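Long-range contact in RNA-directed RNA polymerase (PDB 3ZED), which probably copies the viral genome as an RNA-dependent RNA polymerase, existing both free and covalently attached to the genomic RNA: residues Val177-Val190 with Met505-Ile517. Numbering follows the deposited sequence.
Sequences VATGRNPNKTPKTV and MDLEEKTGINFKI. With K (potassium ion), chain K.
A six-coordinate potassium site joins the loop after helix 164-179 to the turn between helix 507-511 and strand 515-521, in the palm region of the polymerase. Val177 O, Asn182 O and Asn184 OD1 bind the ion from one segment, Gly512 O and Asn514 OD1 from the other. Asn409 OD1 supplies the sixth oxygen. Asn184 ND2 donates to Ala408 O, which helps hold the amide with OD1 toward the ion. Asn514 OD1 lies 2.8 Å from the potassium and also accepts from Asn182 ND2 at 2.8 Å. That donor sits above the carbonyl plane, 44° out of it. With CG anti to the backbone N (chi1 -175°), the Asn182 amide reaches over the end of helix 507-511. There ND2 makes a second, weak bond to Glu508 O.

Farther from the ion, Arg181 grips Glu508 end-on. Arg181 NH1 meets Glu508 OE1 at 3.0 Å; Arg181 NH2 meets Glu508 OE2 at 2.9 Å, on its syn side. The guanidinium and carboxylate planes are 41° apart. The anti lone pair of Glu508 OE2 takes Phe515 N, which fixes the carboxylate from a second direction. Asn514 ND2 lies over one guanidinium face. Both Arg181 NH2 and Asn514 ND2 also reach Glu404 OE1.

Gly512 ends the helix with positive phi, and Gly512 CA packs 3.5 Å from Pro183 O. Val190 rests its two methyls on the carbonyls of Lys510 and Thr511. Beyond CG, the Lys185 chain runs extended past Gly512, and Lys185 NZ donates to Glu509 O at 2.8 Å.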
ATOM      1  N   VAL B 177      -1.277   2.498  19.803  1.00 41.33           N
ATOM      2  CA  VAL B 177      -1.926   1.337  19.144  1.00 40.05           C
ATOM      3  C   VAL B 177      -1.044   0.066  19.341  1.00 41.29           C
ATOM      4  O   VAL B 177      -1.557  -0.997  19.704  1.00 39.97           O
ATOM      5  CB  VAL B 177      -2.257   1.606  17.634  1.00 42.39           C
ATOM      6  CG1 VAL B 177      -2.596   0.316  16.888  1.00 41.14           C
ATOM      7  CG2 VAL B 177      -3.389   2.617  17.486  1.00 41.89           C
ATOM      8  N   ALA B 178       0.278   0.202  19.166  1.00 38.58           N
ATOM      9  CA  ALA B 178       1.221  -0.906  19.299  1.00 39.91           C
ATOM     10  C   ALA B 178       1.395  -1.416  20.728  1.00 49.17           C
ATOM     11  O   ALA B 178       1.584  -2.625  20.900  1.00 51.79           O
ATOM     12  CB  ALA B 178       2.588  -0.502  18.755  1.00 40.30           C
ATOM     13  N   THR B 179       1.422  -0.515  21.744  1.00 46.25           N
ATOM     14  CA  THR B 179       1.794  -0.907  23.112  1.00 47.79           C
ATOM     15  C   THR B 179       0.821  -0.460  24.227  1.00 52.74           C
ATOM     16  O   THR B 179       1.044  -0.808  25.384  1.00 53.22           O
ATOM     17  CB  THR B 179       3.205  -0.316  23.445  1.00 50.90           C
ATOM     18  OG1 THR B 179       3.105   1.109  23.527  1.00 54.86           O
ATOM     19  CG2 THR B 179       4.285  -0.690  22.417  1.00 48.82           C
ATOM     20  N   GLY B 180      -0.205   0.307  23.888  1.00 49.07           N
ATOM     21  CA  GLY B 180      -1.118   0.880  24.877  1.00 49.21           C
ATOM     22  C   GLY B 180      -2.231   0.003  25.395  1.00 51.64           C
ATOM     23  O   GLY B 180      -1.967  -1.009  26.022  1.00 52.64           O
ATOM     24  N   ARG B 181      -3.482   0.390  25.131  1.00 48.56           N
ATOM     25  CA  ARG B 181      -4.678  -0.318  25.611  1.00 48.46           C
ATOM     26  C   ARG B 181      -4.752  -1.774  25.117  1.00 51.84           C
ATOM     27  O   ARG B 181      -5.268  -2.637  25.831  1.00 51.51           O
ATOM     28  CB  ARG B 181      -5.953   0.442  25.194  1.00 43.09           C
ATOM     29  CG  ARG B 181      -6.205   0.542  23.680  1.00 44.38           C
ATOM     30  CD  ARG B 181      -7.579   1.150  23.432  1.00 53.42           C
ATOM     31  NE  ARG B 181      -7.944   1.187  22.020  1.00 55.96           N
ATOM     32  CZ  ARG B 181      -8.585   0.214  21.376  1.00 60.51           C
ATOM     33  NH1 ARG B 181      -8.926  -0.898  22.012  1.00 36.99           N
ATOM     34  NH2 ARG B 181      -8.869   0.338  20.088  1.00 44.19           N
ATOM     35  N   ASN B 182      -4.255  -2.033  23.892  1.00 47.13           N
ATOM     36  CA  ASN B 182      -4.317  -3.347  23.277  1.00 46.10           C
ATOM     37  C   ASN B 182      -2.970  -3.652  22.608  1.00 48.20           C
ATOM     38  O   ASN B 182      -2.828  -3.501  21.387  1.00 45.39           O
ATOM     39  CB  ASN B 182      -5.514  -3.402  22.288  1.00 47.86           C
ATOM     40  CG  ASN B 182      -5.742  -4.767  21.692  1.00 58.09           C
ATOM     41  OD1 ASN B 182      -5.719  -5.784  22.381  1.00 52.97           O
ATOM     42  ND2 ASN B 182      -5.899  -4.822  20.385  1.00 44.77           N
ATOM     43  N   PRO B 183      -1.954  -4.067  23.411  1.00 45.94           N
ATOM     44  CA  PRO B 183      -0.627  -4.361  22.840  1.00 44.92           C
ATOM     45  C   PRO B 183      -0.649  -5.408  21.736  1.00 47.68           C
ATOM     46  O   PRO B 183      -1.430  -6.360  21.778  1.00 47.82           O
ATOM     47  CB  PRO B 183       0.171  -4.873  24.054  1.00 47.82           C
ATOM     48  CG  PRO B 183      -0.506  -4.265  25.235  1.00 52.39           C
ATOM     49  CD  PRO B 183      -1.962  -4.310  24.874  1.00 47.86           C
ATOM     50  N   ASN B 184       0.232  -5.223  20.745  1.00 43.99           N
ATOM     51  CA  ASN B 184       0.374  -6.112  19.597  1.00 42.75           C
ATOM     52  C   ASN B 184       0.654  -7.523  20.021  1.00 46.53           C
ATOM     53  O   ASN B 184       1.288  -7.750  21.052  1.00 47.24           O
ATOM     54  CB  ASN B 184       1.495  -5.633  18.681  1.00 41.93           C
ATOM     55  CG  ASN B 184       1.196  -4.355  17.964  1.00 51.44           C
ATOM     56  OD1 ASN B 184       0.059  -3.875  17.949  1.00 48.63           O
ATOM     57  ND2 ASN B 184       2.219  -3.761  17.386  1.00 41.16           N
ATOM     58  N   LYS B 185       0.174  -8.480  19.226  1.00 42.73           N
ATOM     59  CA  LYS B 185       0.444  -9.902  19.460  1.00 43.36           C
ATOM     60  C   LYS B 185       0.975 -10.527  18.192  1.00 48.53           C
ATOM     61  O   LYS B 185       0.479 -10.247  17.104  1.00 47.84           O
ATOM     62  CB  LYS B 185      -0.809 -10.649  19.929  1.00 46.16           C
ATOM     63  CG  LYS B 185      -1.253 -10.279  21.331  1.00 43.49           C
ATOM     64  CD  LYS B 185      -2.535 -10.952  21.697  1.00 45.54           C
ATOM     65  CE  LYS B 185      -2.862 -10.633  23.142  1.00 55.23           C
ATOM     66  NZ  LYS B 185      -3.982 -11.457  23.620  1.00 63.00           N
ATOM     67  N   THR B 186       1.967 -11.380  18.320  1.00 48.26           N
ATOM     68  CA  THR B 186       2.485 -12.109  17.167  1.00 48.70           C
ATOM     69  C   THR B 186       1.432 -13.160  16.771  1.00 53.43           C
ATOM     70  O   THR B 186       0.693 -13.614  17.657  1.00 53.63           O
ATOM     71  CB  THR B 186       3.832 -12.792  17.515  1.00 49.04           C
ATOM     72  OG1 THR B 186       3.614 -13.765  18.551  1.00 50.30           O
ATOM     73  CG2 THR B 186       4.910 -11.796  17.924  1.00 44.57           C
ATOM     74  N   PRO B 187       1.396 -13.636  15.506  1.00 49.33           N
ATOM     75  CA  PRO B 187       0.475 -14.748  15.169  1.00 49.59           C
ATOM     76  C   PRO B 187       0.603 -15.965  16.114  1.00 54.37           C
ATOM     77  O   PRO B 187      -0.416 -16.582  16.446  1.00 54.10           O
ATOM     78  CB  PRO B 187       0.903 -15.124  13.753  1.00 51.01           C
ATOM     79  CG  PRO B 187       1.443 -13.841  13.180  1.00 53.47           C
ATOM     80  CD  PRO B 187       2.178 -13.204  14.325  1.00 49.53           C
ATOM     81  N   LYS B 188       1.847 -16.284  16.576  1.00 51.08           N
ATOM     82  CA  LYS B 188       2.100 -17.395  17.498  1.00 52.00           C
ATOM     83  C   LYS B 188       1.329 -17.185  18.827  1.00 56.06           C
ATOM     84  O   LYS B 188       0.675 -18.120  19.285  1.00 56.01           O
ATOM     85  CB  LYS B 188       3.611 -17.591  17.747  1.00 54.40           C
ATOM     86  CG  LYS B 188       3.931 -18.714  18.729  1.00 64.82           C
ATOM     87  CD  LYS B 188       5.418 -18.813  19.018  1.00 72.08           C
ATOM     88  CE  LYS B 188       5.746 -19.831  20.089  1.00 81.96           C
ATOM     89  NZ  LYS B 188       7.141 -19.694  20.591  1.00 87.74           N
ATOM     90  N   THR B 189       1.380 -15.960  19.409  1.00 52.62           N
ATOM     91  CA  THR B 189       0.690 -15.597  20.662  1.00 52.78           C
ATOM     92  C   THR B 189      -0.836 -15.769  20.490  1.00 56.78           C
ATOM     93  O   THR B 189      -1.484 -16.260  21.409  1.00 57.77           O
ATOM     94  CB  THR B 189       1.084 -14.158  21.094  1.00 58.25           C
ATOM     95  OG1 THR B 189       2.476 -14.143  21.394  1.00 62.46           O
ATOM     96  CG2 THR B 189       0.317 -13.644  22.322  1.00 50.92           C
ATOM     97  N   VAL B 190      -1.392 -15.397  19.314  1.00 52.56           N
ATOM     98  CA  VAL B 190      -2.824 -15.527  18.991  1.00 51.46           C
ATOM     99  C   VAL B 190      -3.195 -17.040  18.884  1.00 56.65           C
ATOM    100  O   VAL B 190      -4.307 -17.426  19.254  1.00 57.11           O
ATOM    101  CB  VAL B 190      -3.217 -14.711  17.726  1.00 52.76           C
ATOM    102  CG1 VAL B 190      -4.714 -14.826  17.416  1.00 52.36           C
ATOM    103  CG2 VAL B 190      -2.821 -13.244  17.880  1.00 51.02           C
ATOM    104  N   MET B 505     -16.060  -6.973  19.471  1.00 53.30           N
ATOM    105  CA  MET B 505     -15.060  -6.028  19.957  1.00 53.40           C
ATOM    106  C   MET B 505     -14.003  -6.730  20.787  1.00 56.06           C
ATOM    107  O   MET B 505     -12.868  -6.268  20.794  1.00 55.61           O
ATOM    108  CB  MET B 505     -15.693  -4.856  20.721  1.00 56.62           C
ATOM    109  CG  MET B 505     -16.379  -3.836  19.818  1.00 60.93           C
ATOM    110  SD  MET B 505     -15.608  -3.503  18.195  1.00 66.01           S
ATOM    111  CE  MET B 505     -14.082  -2.630  18.711  1.00 62.64           C
ATOM    112  N   ASP B 506     -14.344  -7.889  21.397  1.00 53.54           N
ATOM    113  CA  ASP B 506     -13.430  -8.723  22.176  1.00 53.65           C
ATOM    114  C   ASP B 506     -12.324  -9.327  21.304  1.00 55.26           C
ATOM    115  O   ASP B 506     -11.297  -9.746  21.839  1.00 56.48           O
ATOM    116  CB  ASP B 506     -14.208  -9.842  22.874  1.00 57.82           C
ATOM    117  CG  ASP B 506     -14.929  -9.443  24.155  1.00 70.60           C
ATOM    118  OD1 ASP B 506     -14.801  -8.260  24.576  1.00 70.24           O
ATOM    119  OD2 ASP B 506     -15.628 -10.310  24.736  1.00 76.54           O
ATOM    120  N   LEU B 507     -12.514  -9.356  19.966  1.00 49.09           N
ATOM    121  CA  LEU B 507     -11.509  -9.878  19.043  1.00 47.34           C
ATOM    122  C   LEU B 507     -10.276  -8.960  19.029  1.00 48.17           C
ATOM    123  O   LEU B 507      -9.202  -9.411  18.651  1.00 46.69           O
ATOM    124  CB  LEU B 507     -12.057 -10.110  17.620  1.00 46.58           C
ATOM    125  CG  LEU B 507     -13.276 -11.054  17.488  1.00 52.58           C
ATOM    126  CD1 LEU B 507     -13.914 -10.945  16.114  1.00 52.13           C
ATOM    127  CD2 LEU B 507     -12.946 -12.486  17.814  1.00 55.80           C
ATOM    128  N   GLU B 508     -10.409  -7.699  19.504  1.00 45.00           N
ATOM    129  CA  GLU B 508      -9.267  -6.787  19.593  1.00 44.81           C
ATOM    130  C   GLU B 508      -8.200  -7.383  20.513  1.00 49.82           C
ATOM    131  O   GLU B 508      -7.048  -7.532  20.099  1.00 48.28           O
ATOM    132  CB  GLU B 508      -9.686  -5.410  20.114  1.00 45.54           C
ATOM    133  CG  GLU B 508     -10.302  -4.463  19.104  1.00 44.43           C
ATOM    134  CD  GLU B 508     -10.348  -3.041  19.642  1.00 60.53           C
ATOM    135  OE1 GLU B 508     -10.810  -2.839  20.789  1.00 57.51           O
ATOM    136  OE2 GLU B 508      -9.837  -2.136  18.950  1.00 48.57           O
ATOM    137  N   GLU B 509      -8.606  -7.778  21.743  1.00 47.33           N
ATOM    138  CA  GLU B 509      -7.723  -8.381  22.728  1.00 48.12           C
ATOM    139  C   GLU B 509      -7.274  -9.770  22.293  1.00 52.50           C
ATOM    140  O   GLU B 509      -6.114 -10.115  22.502  1.00 52.42           O
ATOM    141  CB  GLU B 509      -8.410  -8.436  24.104  1.00 50.95           C
ATOM    142  CG  GLU B 509      -7.567  -9.075  25.197  1.00 66.14           C
ATOM    143  CD  GLU B 509      -8.157  -9.062  26.597  1.00 93.35           C
ATOM    144  OE1 GLU B 509      -9.363  -8.755  26.760  1.00 92.87           O
ATOM    145  OE2 GLU B 509      -7.395  -9.366  27.540  1.00 86.14           O
ATOM    146  N   LYS B 510      -8.175 -10.567  21.703  1.00 49.65           N
ATOM    147  CA  LYS B 510      -7.829 -11.921  21.263  1.00 50.50           C
ATOM    148  C   LYS B 510      -6.713 -11.883  20.171  1.00 51.69           C
ATOM    149  O   LYS B 510      -5.824 -12.721  20.206  1.00 51.22           O
ATOM    150  CB  LYS B 510      -9.099 -12.662  20.758  1.00 54.67           C
ATOM    151  CG  LYS B 510      -8.901 -14.080  20.180  1.00 68.09           C
ATOM    152  CD  LYS B 510      -8.634 -15.137  21.229  1.00 72.45           C
ATOM    153  CE  LYS B 510      -8.238 -16.477  20.631  1.00 73.24           C
ATOM    154  NZ  LYS B 510      -9.436 -17.295  20.318  1.00 80.01           N
ATOM    155  N   THR B 511      -6.737 -10.890  19.255  1.00 47.13           N
ATOM    156  CA  THR B 511      -5.792 -10.805  18.132  1.00 45.59           C
ATOM    157  C   THR B 511      -4.604  -9.828  18.341  1.00 48.33           C
ATOM    158  O   THR B 511      -3.634  -9.885  17.583  1.00 47.58           O
ATOM    159  CB  THR B 511      -6.547 -10.388  16.844  1.00 47.90           C
ATOM    160  OG1 THR B 511      -7.104  -9.081  17.022  1.00 43.69           O
ATOM    161  CG2 THR B 511      -7.635 -11.376  16.434  1.00 42.67           C
ATOM    162  N   GLY B 512      -4.722  -8.901  19.294  1.00 44.73           N
ATOM    163  CA  GLY B 512      -3.719  -7.858  19.528  1.00 43.92           C
ATOM    164  C   GLY B 512      -3.804  -6.782  18.452  1.00 46.38           C
ATOM    165  O   GLY B 512      -2.910  -5.934  18.338  1.00 44.86           O
ATOM    166  N   ILE B 513      -4.899  -6.820  17.639  1.00 42.03           N
ATOM    167  CA  ILE B 513      -5.128  -5.922  16.509  1.00 40.22           C
ATOM    168  C   ILE B 513      -6.320  -5.017  16.832  1.00 45.04           C
ATOM    169  O   ILE B 513      -7.429  -5.503  17.056  1.00 45.58           O
ATOM    170  CB  ILE B 513      -5.316  -6.720  15.176  1.00 42.38           C
ATOM    171  CG1 ILE B 513      -4.070  -7.577  14.866  1.00 43.05           C
ATOM    172  CG2 ILE B 513      -5.601  -5.767  13.991  1.00 41.57           C
ATOM    173  CD1 ILE B 513      -4.304  -8.794  13.920  1.00 50.58           C
ATOM    174  N   ASN B 514      -6.074  -3.700  16.869  1.00 41.72           N
ATOM    175  CA  ASN B 514      -7.098  -2.680  17.104  1.00 40.89           C
ATOM    176  C   ASN B 514      -7.892  -2.460  15.839  1.00 43.97           C
ATOM    177  O   ASN B 514      -7.320  -2.414  14.751  1.00 42.42           O
ATOM    178  CB  ASN B 514      -6.457  -1.351  17.539  1.00 37.61           C
ATOM    179  CG  ASN B 514      -5.677  -1.377  18.820  1.00 46.36           C
ATOM    180  OD1 ASN B 514      -5.085  -2.380  19.193  1.00 42.10           O
ATOM    181  ND2 ASN B 514      -5.605  -0.255  19.493  1.00 40.22           N
ATOM    182  N   PHE B 515      -9.195  -2.272  15.971  1.00 41.51           N
ATOM    183  CA  PHE B 515     -10.039  -1.997  14.808  1.00 40.74           C
ATOM    184  C   PHE B 515     -11.253  -1.240  15.255  1.00 46.16           C
ATOM    185  O   PHE B 515     -11.589  -1.240  16.446  1.00 45.56           O
ATOM    186  CB  PHE B 515     -10.455  -3.307  14.087  1.00 42.67           C
ATOM    187  CG  PHE B 515     -11.095  -4.366  14.970  1.00 45.02           C
ATOM    188  CD1 PHE B 515     -12.410  -4.235  15.405  1.00 47.80           C
ATOM    189  CD2 PHE B 515     -10.388  -5.504  15.344  1.00 47.75           C
ATOM    190  CE1 PHE B 515     -12.985  -5.198  16.244  1.00 50.28           C
ATOM    191  CE2 PHE B 515     -10.975  -6.485  16.148  1.00 50.60           C
ATOM    192  CZ  PHE B 515     -12.269  -6.328  16.594  1.00 49.39           C
ATOM    193  N   LYS B 516     -11.951  -0.622  14.308  1.00 44.15           N
ATOM    194  CA  LYS B 516     -13.203   0.051  14.632  1.00 43.66           C
ATOM    195  C   LYS B 516     -14.181  -0.064  13.501  1.00 44.73           C
ATOM    196  O   LYS B 516     -13.804  -0.184  12.332  1.00 42.21           O
ATOM    197  CB  LYS B 516     -13.062   1.510  15.106  1.00 47.69           C
ATOM    198  CG  LYS B 516     -12.130   2.435  14.350  1.00 78.45           C
ATOM    199  CD  LYS B 516     -12.068   3.786  15.085  1.00 95.79           C
ATOM    200  CE  LYS B 516     -10.835   4.599  14.762  1.00109.84           C
ATOM    201  NZ  LYS B 516     -11.132   5.726  13.836  1.00117.10           N
ATOM    202  N   ILE B 517     -15.460  -0.090  13.873  1.00 42.94           N
ATOM    203  CA  ILE B 517     -16.573  -0.127  12.943  1.00 41.78           C
ATOM    204  C   ILE B 517     -16.713   1.299  12.460  1.00 44.43           C
ATOM    205  O   ILE B 517     -17.021   2.199  13.249  1.00 43.98           O
ATOM    206  CB  ILE B 517     -17.865  -0.726  13.585  1.00 45.24           C
ATOM    207  CG1 ILE B 517     -17.767  -2.254  13.755  1.00 45.96           C
ATOM    208  CG2 ILE B 517     -19.080  -0.406  12.711  1.00 44.81           C
ATOM    209  CD1 ILE B 517     -16.886  -2.779  14.806  1.00 57.50           C
TER
HETATM  210  K     K K1002      -2.513  -3.368  18.775  1.00 43.70           K
HETATM  211  O   HOH W   1      -3.215  -0.401  21.620  1.00 38.01           O
HETATM  212  O   HOH W   2      -0.952  -7.173  16.670  1.00 40.61           O
HETATM  213  O   HOH W   3      -1.963 -10.977  15.573  1.00 45.25           O
HETATM  214  O   HOH W   4      -4.930 -14.467  22.274  1.00 54.70           O